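Local coordinates for malonate decarboxylase acyl carrier protein (Pseudomonas fluorescens, PDB 5VIT) that probably serves as the acyl carrier subunit of malonate decarboxylase, holding acetyl and malonyl thioesters on a coenzyme A-derived prosthetic group during turnover, at residues L4-P9 against L40-Q45; V30-G35 against P69-D74; E60-G65 against R88-F93; T46-S51 against I75-A80; A10-R15 against G35-L40. One frame throughout, in Å; residues are numbered along the deposited sequence.

Contact 1 of 5, residues L4-P9 against L40-Q45; sequences LSFEFP and LSIQVQ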
# COMPACT_ATOMS: atom_id res chain seq x y z
N LEU B 4 20.30 -0.14 -25.09
CA LEU B 4 18.93 0.29 -25.32
C LEU B 4 18.85 1.77 -25.03
O LEU B 4 19.57 2.29 -24.18
CB LEU B 4 17.96 -0.49 -24.42
CG LEU B 4 18.04 -2.01 -24.44
CD1 LEU B 4 17.28 -2.60 -23.27
CD2 LEU B 4 17.47 -2.54 -25.75
N SER B 5 17.96 2.45 -25.74
CA SER B 5 17.77 3.88 -25.57
C SER B 5 16.32 4.18 -25.31
O SER B 5 15.45 3.58 -25.93
CB SER B 5 18.25 4.65 -26.80
OG SER B 5 19.62 4.37 -27.02
N PHE B 6 16.05 5.09 -24.40
CA PHE B 6 14.68 5.46 -24.08
C PHE B 6 14.60 6.96 -24.01
O PHE B 6 15.59 7.63 -23.74
CB PHE B 6 14.23 4.84 -22.75
CG PHE B 6 14.35 3.34 -22.71
CD1 PHE B 6 15.57 2.75 -22.42
CD2 PHE B 6 13.26 2.54 -22.95
CE1 PHE B 6 15.69 1.38 -22.40
CE2 PHE B 6 13.37 1.17 -22.92
CZ PHE B 6 14.59 0.59 -22.63
N GLU B 7 13.40 7.48 -24.23
CA GLU B 7 13.20 8.91 -24.14
C GLU B 7 11.81 9.22 -23.60
O GLU B 7 10.82 8.55 -23.93
CB GLU B 7 13.44 9.57 -25.49
CG GLU B 7 13.29 11.08 -25.47
CD GLU B 7 13.71 11.71 -26.77
OE1 GLU B 7 13.08 12.72 -27.17
OE2 GLU B 7 14.68 11.21 -27.38
N PHE B 8 11.73 10.23 -22.75
CA PHE B 8 10.49 10.53 -22.08
C PHE B 8 10.33 12.02 -21.99
O PHE B 8 11.32 12.75 -21.99
CB PHE B 8 10.46 9.90 -20.68
CG PHE B 8 10.40 8.41 -20.71
CD1 PHE B 8 11.56 7.66 -20.60
CD2 PHE B 8 9.20 7.76 -20.90
CE1 PHE B 8 11.51 6.30 -20.66
CE2 PHE B 8 9.14 6.39 -20.96
CZ PHE B 8 10.30 5.66 -20.84
N PRO B 9 9.06 12.48 -21.93
CA PRO B 9 8.78 13.89 -21.70
C PRO B 9 9.25 14.30 -20.32
O PRO B 9 8.99 13.58 -19.35
CB PRO B 9 7.25 13.98 -21.83
CG PRO B 9 6.78 12.59 -21.52
CD PRO B 9 7.83 11.68 -22.09
N LEU B 40 13.91 13.63 -21.32
CA LEU B 40 14.71 12.75 -20.48
C LEU B 40 15.25 11.63 -21.34
O LEU B 40 14.46 10.82 -21.85
CB LEU B 40 13.88 12.18 -19.33
CG LEU B 40 14.56 11.14 -18.45
CD1 LEU B 40 15.50 11.79 -17.45
CD2 LEU B 40 13.51 10.33 -17.73
N SER B 41 16.57 11.59 -21.51
CA SER B 41 17.21 10.58 -22.35
C SER B 41 17.88 9.52 -21.50
O SER B 41 18.70 9.84 -20.66
CB SER B 41 18.24 11.22 -23.29
OG SER B 41 17.61 11.99 -24.30
N ILE B 42 17.54 8.26 -21.74
CA ILE B 42 18.08 7.16 -20.95
C ILE B 42 18.76 6.14 -21.84
O ILE B 42 18.18 5.65 -22.82
CB ILE B 42 16.99 6.45 -20.12
CG1 ILE B 42 16.29 7.44 -19.19
CG2 ILE B 42 17.60 5.28 -19.35
CD1 ILE B 42 15.00 6.90 -18.56
N GLN B 43 20.01 5.84 -21.50
CA GLN B 43 20.77 4.79 -22.15
C GLN B 43 20.94 3.64 -21.17
O GLN B 43 21.35 3.86 -20.03
CB GLN B 43 22.12 5.32 -22.60
CG GLN B 43 22.90 4.38 -23.46
CD GLN B 43 22.69 4.66 -24.92
OE1 GLN B 43 21.74 5.37 -25.31
NE2 GLN B 43 23.58 4.13 -25.75
N VAL B 44 20.62 2.42 -21.59
CA VAL B 44 20.78 1.25 -20.75
C VAL B 44 21.71 0.25 -21.41
O VAL B 44 21.50 -0.13 -22.57
CB VAL B 44 19.44 0.52 -20.43
CG1 VAL B 44 19.69 -0.77 -19.65
CG2 VAL B 44 18.48 1.42 -19.67
N GLN B 45 22.73 -0.18 -20.68
CA GLN B 45 23.54 -1.31 -21.09
C GLN B 45 23.31 -2.40 -20.07
O GLN B 45 23.51 -2.18 -18.86
CB GLN B 45 25.01 -0.93 -21.17
CG GLN B 45 25.60 -1.14 -22.51
CD GLN B 45 26.93 -0.44 -22.68
OE1 GLN B 45 27.41 0.23 -21.76
NE2 GLN B 45 27.53 -0.57 -23.85

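Contact 2 of 5, residues V30-G35 against P69-D74; sequences VLLEPG and PALLID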
# COMPACT_ATOMS: atom_id res chain seq x y z
N VAL B 30 23.94 3.88 -11.86
CA VAL B 30 23.17 4.84 -12.62
C VAL B 30 23.86 6.20 -12.54
O VAL B 30 24.14 6.71 -11.46
CB VAL B 30 21.70 4.94 -12.10
CG1 VAL B 30 20.94 5.98 -12.88
CG2 VAL B 30 20.99 3.59 -12.23
N LEU B 31 24.17 6.77 -13.71
CA LEU B 31 24.73 8.12 -13.80
C LEU B 31 23.59 9.06 -14.13
O LEU B 31 22.81 8.79 -15.04
CB LEU B 31 25.81 8.22 -14.88
CG LEU B 31 27.20 7.57 -14.81
CD1 LEU B 31 28.11 8.36 -13.91
CD2 LEU B 31 27.16 6.10 -14.42
N LEU B 32 23.46 10.16 -13.39
CA LEU B 32 22.41 11.12 -13.68
C LEU B 32 23.00 12.52 -13.79
O LEU B 32 23.61 13.01 -12.84
CB LEU B 32 21.31 11.09 -12.60
CG LEU B 32 20.69 9.73 -12.27
CD1 LEU B 32 21.42 9.03 -11.10
CD2 LEU B 32 19.22 9.89 -11.99
N GLU B 33 22.81 13.15 -14.95
CA GLU B 33 23.37 14.48 -15.25
C GLU B 33 22.30 15.39 -15.88
O GLU B 33 21.35 14.90 -16.49
CB GLU B 33 24.56 14.38 -16.21
CG GLU B 33 25.70 13.46 -15.76
CD GLU B 33 26.79 13.30 -16.85
OE1 GLU B 33 27.55 14.26 -17.07
OE2 GLU B 33 26.86 12.22 -17.48
N PRO B 34 22.47 16.71 -15.74
CA PRO B 34 21.44 17.60 -16.30
C PRO B 34 21.24 17.37 -17.80
O PRO B 34 22.21 17.14 -18.52
CB PRO B 34 21.99 19.01 -16.01
CG PRO B 34 23.39 18.83 -15.54
CD PRO B 34 23.49 17.45 -14.98
N GLY B 35 19.99 17.41 -18.24
CA GLY B 35 19.66 17.16 -19.64
C GLY B 35 19.12 18.36 -20.41
O GLY B 35 19.27 19.51 -19.98
N PRO B 69 12.70 15.72 -13.75
CA PRO B 69 13.58 16.73 -14.32
C PRO B 69 14.20 16.23 -15.62
O PRO B 69 14.33 15.01 -15.80
CB PRO B 69 14.64 16.93 -13.23
CG PRO B 69 14.62 15.64 -12.46
CD PRO B 69 13.18 15.24 -12.44
N ALA B 70 14.52 17.14 -16.53
CA ALA B 70 15.20 16.76 -17.76
C ALA B 70 16.62 16.35 -17.41
O ALA B 70 17.41 17.15 -16.92
CB ALA B 70 15.18 17.90 -18.77
N LEU B 71 16.93 15.08 -17.63
CA LEU B 71 18.22 14.53 -17.25
C LEU B 71 18.80 13.70 -18.36
O LEU B 71 18.09 13.30 -19.29
CB LEU B 71 18.09 13.68 -15.98
CG LEU B 71 17.68 14.35 -14.67
CD1 LEU B 71 17.51 13.30 -13.60
CD2 LEU B 71 18.71 15.37 -14.24
N LEU B 72 20.10 13.46 -18.26
CA LEU B 72 20.79 12.46 -19.06
C LEU B 72 21.09 11.31 -18.12
O LEU B 72 21.76 11.49 -17.11
CB LEU B 72 22.08 13.02 -19.66
CG LEU B 72 22.06 13.68 -21.04
CD1 LEU B 72 20.78 14.43 -21.28
CD2 LEU B 72 23.24 14.62 -21.21
N ILE B 73 20.55 10.14 -18.43
CA ILE B 73 20.72 9.02 -17.52
C ILE B 73 21.42 7.91 -18.25
O ILE B 73 20.99 7.48 -19.32
CB ILE B 73 19.38 8.51 -16.95
CG1 ILE B 73 18.77 9.56 -16.00
CG2 ILE B 73 19.57 7.20 -16.19
CD1 ILE B 73 17.51 9.08 -15.30
N ASP B 74 22.52 7.47 -17.66
CA ASP B 74 23.28 6.36 -18.20
C ASP B 74 23.27 5.21 -17.19
O ASP B 74 23.65 5.36 -16.02
CB ASP B 74 24.70 6.80 -18.53
CG ASP B 74 25.32 5.99 -19.65
OD1 ASP B 74 24.80 4.89 -19.97
OD2 ASP B 74 26.35 6.45 -20.20

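Contact 3 of 5, residues E60-G65 against R88-F93; sequences ERLFDG and RLEQGF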
# COMPACT_ATOMS: atom_id res chain seq x y z
N GLU B 60 8.03 3.53 -17.58
CA GLU B 60 6.67 4.01 -17.77
C GLU B 60 6.00 4.24 -16.42
O GLU B 60 5.37 5.26 -16.21
CB GLU B 60 5.86 3.02 -18.59
CG GLU B 60 6.05 3.17 -20.07
CD GLU B 60 5.39 2.05 -20.85
OE1 GLU B 60 4.75 1.17 -20.21
OE2 GLU B 60 5.52 2.04 -22.09
N ARG B 61 6.17 3.29 -15.50
CA ARG B 61 5.57 3.35 -14.18
C ARG B 61 6.22 4.39 -13.32
O ARG B 61 5.56 5.11 -12.57
CB ARG B 61 5.66 2.01 -13.49
CG ARG B 61 4.87 0.97 -14.20
CD ARG B 61 4.60 -0.13 -13.27
NE ARG B 61 3.73 -1.11 -13.89
CZ ARG B 61 3.21 -2.13 -13.22
NH1 ARG B 61 3.49 -2.24 -11.93
NH2 ARG B 61 2.43 -3.00 -13.84
N LEU B 62 7.53 4.45 -13.43
CA LEU B 62 8.29 5.43 -12.68
C LEU B 62 7.84 6.86 -13.03
O LEU B 62 7.71 7.72 -12.16
CB LEU B 62 9.78 5.21 -12.97
CG LEU B 62 10.80 5.87 -12.07
CD1 LEU B 62 10.63 5.40 -10.62
CD2 LEU B 62 12.19 5.58 -12.61
N PHE B 63 7.57 7.12 -14.31
CA PHE B 63 7.26 8.48 -14.76
C PHE B 63 5.77 8.74 -15.02
O PHE B 63 5.40 9.79 -15.57
CB PHE B 63 8.08 8.80 -16.02
CG PHE B 63 9.55 8.56 -15.85
CD1 PHE B 63 10.28 7.91 -16.83
CD2 PHE B 63 10.20 8.96 -14.69
CE1 PHE B 63 11.64 7.67 -16.66
CE2 PHE B 63 11.56 8.73 -14.52
CZ PHE B 63 12.27 8.08 -15.51
N ASP B 64 4.92 7.81 -14.61
CA ASP B 64 3.46 7.90 -14.80
C ASP B 64 2.85 9.09 -14.04
O ASP B 64 2.73 9.07 -12.81
CB ASP B 64 2.81 6.58 -14.37
CG ASP B 64 1.29 6.54 -14.61
OD1 ASP B 64 0.67 5.49 -14.32
OD2 ASP B 64 0.71 7.54 -15.07
N GLY B 65 2.46 10.12 -14.78
CA GLY B 65 1.77 11.27 -14.22
C GLY B 65 2.67 12.14 -13.36
O GLY B 65 2.20 12.90 -12.51
N ARG B 88 17.19 1.89 -7.00
CA ARG B 88 18.36 2.70 -7.34
C ARG B 88 18.06 3.95 -8.15
O ARG B 88 18.67 4.99 -7.93
CB ARG B 88 19.35 1.86 -8.11
CG ARG B 88 20.11 1.00 -7.17
CD ARG B 88 21.42 0.66 -7.75
NE ARG B 88 22.47 0.70 -6.76
CZ ARG B 88 22.64 -0.20 -5.81
NH1 ARG B 88 21.79 -1.21 -5.69
NH2 ARG B 88 23.67 -0.07 -4.96
N LEU B 89 17.12 3.82 -9.09
CA LEU B 89 16.71 4.96 -9.89
C LEU B 89 16.10 6.01 -8.98
O LEU B 89 16.33 7.20 -9.17
CB LEU B 89 15.73 4.52 -10.98
CG LEU B 89 16.39 4.03 -12.26
CD1 LEU B 89 15.43 3.24 -13.11
CD2 LEU B 89 16.89 5.24 -13.01
N GLU B 90 15.34 5.56 -7.98
CA GLU B 90 14.72 6.49 -7.04
C GLU B 90 15.80 7.12 -6.15
O GLU B 90 15.74 8.32 -5.87
CB GLU B 90 13.62 5.79 -6.22
CG GLU B 90 12.32 5.56 -7.03
CD GLU B 90 11.37 4.51 -6.42
OE1 GLU B 90 11.85 3.55 -5.77
OE2 GLU B 90 10.13 4.64 -6.62
N GLN B 91 16.79 6.33 -5.74
CA GLN B 91 17.96 6.86 -5.02
C GLN B 91 18.71 7.94 -5.81
O GLN B 91 19.13 8.97 -5.27
CB GLN B 91 18.94 5.74 -4.67
CG GLN B 91 18.41 4.66 -3.73
CD GLN B 91 19.44 3.55 -3.47
OE1 GLN B 91 20.48 3.45 -4.16
NE2 GLN B 91 19.15 2.70 -2.48
N GLY B 92 18.90 7.68 -7.10
CA GLY B 92 19.54 8.62 -7.99
C GLY B 92 18.77 9.93 -8.12
O GLY B 92 19.35 11.00 -7.96
N PHE B 93 17.47 9.84 -8.39
CA PHE B 93 16.62 11.03 -8.53
C PHE B 93 16.57 11.82 -7.24
O PHE B 93 16.50 13.05 -7.27
CB PHE B 93 15.19 10.64 -8.95
CG PHE B 93 15.03 10.45 -10.44
CD1 PHE B 93 15.05 9.18 -11.00
CD2 PHE B 93 14.86 11.55 -11.28
CE1 PHE B 93 14.90 9.00 -12.37
CE2 PHE B 93 14.71 11.38 -12.65
CZ PHE B 93 14.73 10.10 -13.20

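Contact 4 of 5, residues T46-S51 against I75-A80; sequences TSVNGS and IHDFGA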
# COMPACT_ATOMS: atom_id res chain seq x y z
N THR B 46 22.85 -3.56 -20.53
CA THR B 46 22.44 -4.61 -19.60
C THR B 46 22.97 -5.96 -20.08
O THR B 46 23.08 -6.20 -21.27
CB THR B 46 20.87 -4.65 -19.44
OG1 THR B 46 20.50 -5.63 -18.45
CG2 THR B 46 20.17 -4.99 -20.76
N SER B 47 23.32 -6.81 -19.13
CA SER B 47 23.77 -8.16 -19.43
C SER B 47 22.63 -9.09 -19.87
O SER B 47 22.88 -10.14 -20.46
CB SER B 47 24.44 -8.76 -18.19
OG SER B 47 23.58 -8.66 -17.07
N VAL B 48 21.40 -8.72 -19.52
CA VAL B 48 20.22 -9.53 -19.81
C VAL B 48 19.64 -9.23 -21.20
O VAL B 48 19.14 -8.12 -21.45
CB VAL B 48 19.13 -9.29 -18.77
CG1 VAL B 48 18.00 -10.31 -18.95
CG2 VAL B 48 19.71 -9.34 -17.37
N ASN B 49 19.69 -10.21 -22.09
CA ASN B 49 19.19 -10.06 -23.46
C ASN B 49 17.67 -10.13 -23.51
O ASN B 49 17.06 -10.83 -22.71
CB ASN B 49 19.78 -11.13 -24.37
CG ASN B 49 21.29 -11.05 -24.47
OD1 ASN B 49 21.86 -10.00 -24.78
ND2 ASN B 49 21.95 -12.17 -24.21
N GLY B 50 17.08 -9.40 -24.46
CA GLY B 50 15.65 -9.42 -24.68
C GLY B 50 14.81 -8.81 -23.57
O GLY B 50 13.66 -9.21 -23.34
N SER B 51 15.37 -7.81 -22.87
CA SER B 51 14.66 -7.24 -21.73
C SER B 51 14.17 -5.83 -22.02
O SER B 51 13.75 -5.11 -21.10
CB SER B 51 15.56 -7.24 -20.49
OG SER B 51 16.73 -6.46 -20.68
N ILE B 75 22.81 4.05 -17.65
CA ILE B 75 22.66 2.90 -16.78
C ILE B 75 23.57 1.77 -17.25
O ILE B 75 23.63 1.48 -18.44
CB ILE B 75 21.20 2.41 -16.74
CG1 ILE B 75 20.33 3.43 -16.01
CG2 ILE B 75 21.10 1.04 -16.10
CD1 ILE B 75 18.86 3.14 -16.10
N HIS B 76 24.29 1.17 -16.30
CA HIS B 76 25.08 -0.03 -16.58
C HIS B 76 24.61 -1.10 -15.65
O HIS B 76 24.89 -1.07 -14.44
CB HIS B 76 26.59 0.23 -16.41
CG HIS B 76 27.11 1.35 -17.26
ND1 HIS B 76 27.78 2.44 -16.75
CD2 HIS B 76 27.06 1.54 -18.61
CE1 HIS B 76 28.11 3.26 -17.73
NE2 HIS B 76 27.68 2.74 -18.87
N ASP B 77 23.85 -2.05 -16.20
CA ASP B 77 23.22 -3.10 -15.43
C ASP B 77 23.81 -4.49 -15.65
O ASP B 77 23.97 -4.94 -16.78
CB ASP B 77 21.72 -3.15 -15.73
CG ASP B 77 21.07 -4.39 -15.18
OD1 ASP B 77 20.78 -4.39 -13.98
OD2 ASP B 77 20.89 -5.38 -15.92
N PHE B 78 24.09 -5.17 -14.55
CA PHE B 78 24.60 -6.54 -14.55
C PHE B 78 23.51 -7.45 -13.94
O PHE B 78 23.76 -8.17 -12.97
CB PHE B 78 25.93 -6.62 -13.77
CG PHE B 78 26.72 -7.89 -13.98
CD1 PHE B 78 26.24 -8.94 -14.76
CD2 PHE B 78 27.97 -8.03 -13.36
CE1 PHE B 78 26.98 -10.10 -14.93
CE2 PHE B 78 28.72 -9.20 -13.52
CZ PHE B 78 28.22 -10.23 -14.31
N GLY B 79 22.31 -7.39 -14.49
CA GLY B 79 21.26 -8.33 -14.10
C GLY B 79 20.52 -8.07 -12.80
O GLY B 79 20.07 -9.00 -12.13
N ALA B 80 20.39 -6.80 -12.42
CA ALA B 80 19.59 -6.44 -11.26
C ALA B 80 18.12 -6.82 -11.49
O ALA B 80 17.65 -6.80 -12.62
CB ALA B 80 19.73 -4.96 -10.98

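Contact 5 of 5, residues A10-R15 against G35-L40; sequences AGQPGR and GQPGKL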
# COMPACT_ATOMS: atom_id res chain seq x y z
N ALA B 10 9.94 15.43 -20.22
CA ALA B 10 10.44 15.90 -18.93
C ALA B 10 10.26 17.41 -18.79
O ALA B 10 9.80 18.07 -19.71
CB ALA B 10 11.89 15.50 -18.75
N GLY B 11 10.62 17.94 -17.64
CA GLY B 11 10.48 19.36 -17.38
C GLY B 11 11.78 20.09 -17.61
O GLY B 11 12.44 19.89 -18.64
N GLN B 12 12.15 20.93 -16.66
CA GLN B 12 13.36 21.74 -16.74
C GLN B 12 14.58 20.87 -16.38
O GLN B 12 14.44 19.89 -15.65
CB GLN B 12 13.25 22.95 -15.82
CG GLN B 12 13.39 24.31 -16.50
CD GLN B 12 12.63 24.42 -17.83
OE1 GLN B 12 13.18 24.13 -18.89
NE2 GLN B 12 11.39 24.87 -17.77
N PRO B 13 15.76 21.22 -16.90
CA PRO B 13 16.92 20.39 -16.53
C PRO B 13 17.15 20.32 -15.03
O PRO B 13 17.11 21.35 -14.34
CB PRO B 13 18.09 21.09 -17.23
CG PRO B 13 17.56 22.41 -17.69
CD PRO B 13 16.11 22.23 -17.91
N GLY B 14 17.37 19.11 -14.52
CA GLY B 14 17.84 18.94 -13.16
C GLY B 14 19.16 19.69 -13.10
O GLY B 14 19.72 20.03 -14.15
N ARG B 15 19.67 19.98 -11.92
CA ARG B 15 20.85 20.82 -11.94
C ARG B 15 22.05 20.27 -11.17
O ARG B 15 23.16 20.76 -11.31
CB ARG B 15 20.51 22.24 -11.47
CG ARG B 15 20.56 22.50 -9.97
CD ARG B 15 19.69 23.72 -9.63
NE ARG B 15 18.39 23.35 -9.06
CZ ARG B 15 17.46 24.23 -8.68
NH1 ARG B 15 17.67 25.53 -8.83
NH2 ARG B 15 16.31 23.80 -8.17
N GLY B 35 19.99 17.41 -18.24
CA GLY B 35 19.66 17.16 -19.64
C GLY B 35 19.12 18.36 -20.41
O GLY B 35 19.27 19.51 -19.98
N GLN B 36 18.49 18.08 -21.55
CA GLN B 36 17.87 19.09 -22.41
C GLN B 36 16.38 19.26 -22.09
O GLN B 36 15.65 18.27 -22.11
CB GLN B 36 18.05 18.71 -23.89
CG GLN B 36 19.51 18.67 -24.29
CD GLN B 36 20.18 20.01 -24.01
OE1 GLN B 36 19.67 21.07 -24.38
NE2 GLN B 36 21.28 19.97 -23.25
N PRO B 37 15.95 20.50 -21.81
CA PRO B 37 14.59 20.79 -21.32
C PRO B 37 13.48 20.11 -22.12
O PRO B 37 13.58 19.99 -23.35
CB PRO B 37 14.50 22.33 -21.42
CG PRO B 37 15.73 22.77 -22.16
CD PRO B 37 16.76 21.72 -21.96
N GLY B 38 12.45 19.63 -21.42
CA GLY B 38 11.38 18.88 -22.04
C GLY B 38 11.68 17.41 -22.32
O GLY B 38 10.78 16.65 -22.71
N LYS B 39 12.93 16.99 -22.11
CA LYS B 39 13.35 15.66 -22.53
C LYS B 39 14.22 14.90 -21.50
O LYS B 39 15.12 15.45 -20.88
CB LYS B 39 14.12 15.78 -23.85
CG LYS B 39 14.19 14.50 -24.63
CD LYS B 39 15.10 14.64 -25.84
CE LYS B 39 14.59 15.68 -26.80
NZ LYS B 39 15.42 15.69 -28.04
N LEU B 40 13.91 13.63 -21.32
CA LEU B 40 14.71 12.75 -20.48
C LEU B 40 15.25 11.63 -21.34
O LEU B 40 14.46 10.82 -21.85
CB LEU B 40 13.88 12.18 -19.33
CG LEU B 40 14.56 11.14 -18.45
CD1 LEU B 40 15.50 11.79 -17.45
CD2 LEU B 40 13.51 10.33 -17.73

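Contact 1 of 5, residues L4-P9 against L40-Q45
An antiparallel strand pairing in the mixed five-stranded sheet sets Leu4, Phe6 and Phe8 against Val44, Ile42 and Leu40, joining edge strand 2-9 to strand 39-46. The axes of the two segments come within 4.7 Å and their directions differ by 161°. Each of the three hydrogen-bonded pairs closes with two backbone bonds; at the middle one, Phe6 N donates to Ile42 O at 2.7 Å, and Ile42 N returns a bond to Phe6 O. In the non-hydrogen-bonded positions CA-H...O contacts fill in, as from Glu7 CA to Leu40 O at 3.2 Å.

The two faces differ in chemistry. Leu4, Phe6, Phe8, Leu40, Ile42 and Val44 share the apolar one. Here Phe6 CE1 reaches Val44 CG2 at 3.9 Å, the two side chains crossing obliquely, while Ile42 O sits at the edge of the Phe6 ring. Ile42 CD1 is 4.1 Å from both CD1 and CE1 of Phe8. Beyond this layer, Phe59 of helix 52-62 meets the Phe6 ring edge-to-face, and Phe63 meets Phe8 likewise.

Ser5, Glu7, Ser41 and Gln43 make the polar face. Gln43 is bent at chi2 (95°), which swings CD out of the extended path, and its OE1 accepts a hydrogen bond from Ser5 OG at 2.9 Å. A leucine here has no OE1 and would probably leave the Ser5 hydroxyl without this cross-strand acceptor. In that bond the donor, Ser5 OG, stands 48° above the plane of the amide carbonyl.

Contact 2 of 5, residues V30-G35 against P69-D74
Leu32 and Ile73, a non-hydrogen-bonded pair in the antiparallel pairing of strands 27-34 and 71-78 within the mixed sheet, lie side by side and point the same way. Their closest atoms, Leu32 CD2 and Ile73 CD1, are 3.8 Å apart. Ile73 also uses its other branch: CG2 meets Val30 CG1 at 3.8 Å, but there the side chains run askew. Leu71 extends the apolar patch, its CD1 standing 4.1 Å from Leu32 CD2. Helix 82-96 packs on this side through Leu89, Phe93 and Ile96.

The reverse face carries Leu31, Glu33, Leu72 and Asp74. Leu31 and Asp74 meet through their CB atoms at 4.1 Å, whereas the carboxylates of Glu33 and Asp74 do not touch. Between the faces, paired backbone bonds join Leu31 with Asp74 and Glu33 with Leu72; those from Leu31 N to Asp74 O and from Leu72 N to Glu33 O are both nearly straight, at 176° and 175°.

At the strand end the geometry changes. Gly35 stands so near the opposite backbone that a side chain there would collide with Leu71 C, and Leu72 CD1 approaches Gly35 CA to 3.4 Å. Past the regular pairing, Gly35 N still donates to Ala70 O at 2.9 Å, from a position 45° above the carbonyl plane.

Contact 3 of 5, residues E60-G65 against R88-F93
Leu89 and Leu62 touch where the end of helix 52-62 meets the middle of helix 82-96, a contact made by side chains alone, with no hydrogen bond between the segments. Leu89 comes first along 88-93: its CB and CD1 each lie 4.0 Å from Leu62 CD2, the two side chains crossing at a slant. On the next residue, Glu90, the aliphatic part does the packing, with CG 4.0 Å from Leu62 CD1. Its OE2 forms a salt bridge with Arg86 NE, while OE1 has a long, weak ion pair with Arg521 of MdcA; Arg61 NH2 is hydrogen-bonded to Gly494 O of MdcA.

One turn on from Leu89, Phe93 reaches Phe63, the first residue to leave helical geometry after helix 52-62. Phe93 CZ is 3.7 Å from Phe63 CE2 and lies near the plane of the Phe63 ring, at its edge. The ring planes are inclined at 72°. Phe93 CE1 is also 4.4 Å from Leu62 CD2. An alanine in place of Leu62 has neither methyl and would probably open a gap between the end of helix 52-62 and the Leu89, Glu90 and Phe93 side chains.

The end of helix 52-62, through Phe63 just after it, and helix 82-96 pack on one face of the sheet: Phe63 on Leu40 and Ile42 of strand 39-46, Phe93 on Leu71 and Ile73 of strand 71-78, and Leu89 on Val30 of strand 27-34.

Contact 4 of 5, residues T46-S51 against I75-A80
Thr46 and Asp77 are paired side by side at the end of a parallel pairing in the sheet, their CA atoms 4.5 Å apart and their side chains aligned the same way. The backbone part of the contact centres on Asp77 O, which accepts from Ser47 N at 3.1 Å and also receives a CA-H...O contact from Thr46 CA.

Side-chain hydrogen bonds gather on the Asp77 carboxylate. Thr46 OG1, held anti to its own backbone N, donates to Asp77 OD2 at 2.6 Å, approaching on the anti side. Gly79 N gives to the same oxygen at 2.8 Å from 53° above the carboxylate plane, forming an Asx turn. The other oxygen, OD1, takes Ala80 N at 2.9 Å on its syn side. Three donors therefore fix the rotation of this largely buried group, and they would be expected to favour its charged form.

Packing is lighter. Val48 CG2 rests 3.8 Å from Gly79 CA, and Ser47 OG lies at the edge of the Phe78 ring, 3.5 Å from Phe78 CD1. Gly79 has a positive phi of 79°, a conformation that favours glycine in the turn.

The contact ties the loop between strand 39-46 and helix 52-62 to the end of strand 71-78. Trp55 of that helix touches both Thr46 and Asp77, Leu28 of strand 27-34 packs on Asp77, and Phe78 meets the loop carrying Ser25, the predicted attachment site of the prosthetic group, which is absent in this structure.

Contact 5 of 5, residues A10-R15 against G35-L40
Pro13 lies against Pro37 of a beta turn and against Gly35 just before it, and its ring can be traced atom by atom. CB comes first, 3.4 Å from Gly35 O. CG is farther from the same oxygen, at 4.1 Å. CD, where the ring closes on the backbone N, turns to the other proline and stands 3.9 Å from Pro37 CB. Pro37 CB has a second neighbour in Gln12 OE1, at 3.4 Å.

Residues Gln36 to Lys39 form a type II beta turn with Gly38 in its third position, where a positive phi suits glycine. The turn is bound to the loop 10-15 through the N-H and the carbonyl of Gly38, which belong to successive peptide units: Gly38 N donates to Gly11 O at 2.8 Å, and Gly38 O accepts from Ala10 N at 2.9 Å. The second donor stands far out of the carbonyl plane, 77° above it. Ala10 CB also packs on Leu40 CB, where strand 39-46 is under way.

The polar part of the contact is made by the backbone. Two nearly straight N-H...O bonds (166° and 173° at hydrogen) tie the turn to the loop, joined by a CA-H...O contact of Gly38 CA with Ala10 O, while the proline rings add apolar packing that needs no charge.

How the contacts relate
Contacts 1, 2 and 4 lie in one mixed sheet, ordered 2-9, 39-46, 71-78, 27-34, 18-21. Contact 1 joins the first two strands, contact 2 the third and fourth, and their centres are 9 Å apart, bridged by backbone bonds between strands 39-46 and 71-78. Contact 4 ends that parallel pair; contact 5 joins loop 10-15 to the turn leading into strand 39-46, at the opposite end of the sheet, its centre about 25 Å from that of contact 4. Contact 3 joins the two helices on one face, Phe63 reaching contact 1 and Phe93 contact 2. Along the chain, contact 5 nests within contact 1, while contact 2 crosses all the others. Sequence-distant segments thus interlock into a compact two-layer alpha/beta fold, consistent with its predicted carrier role.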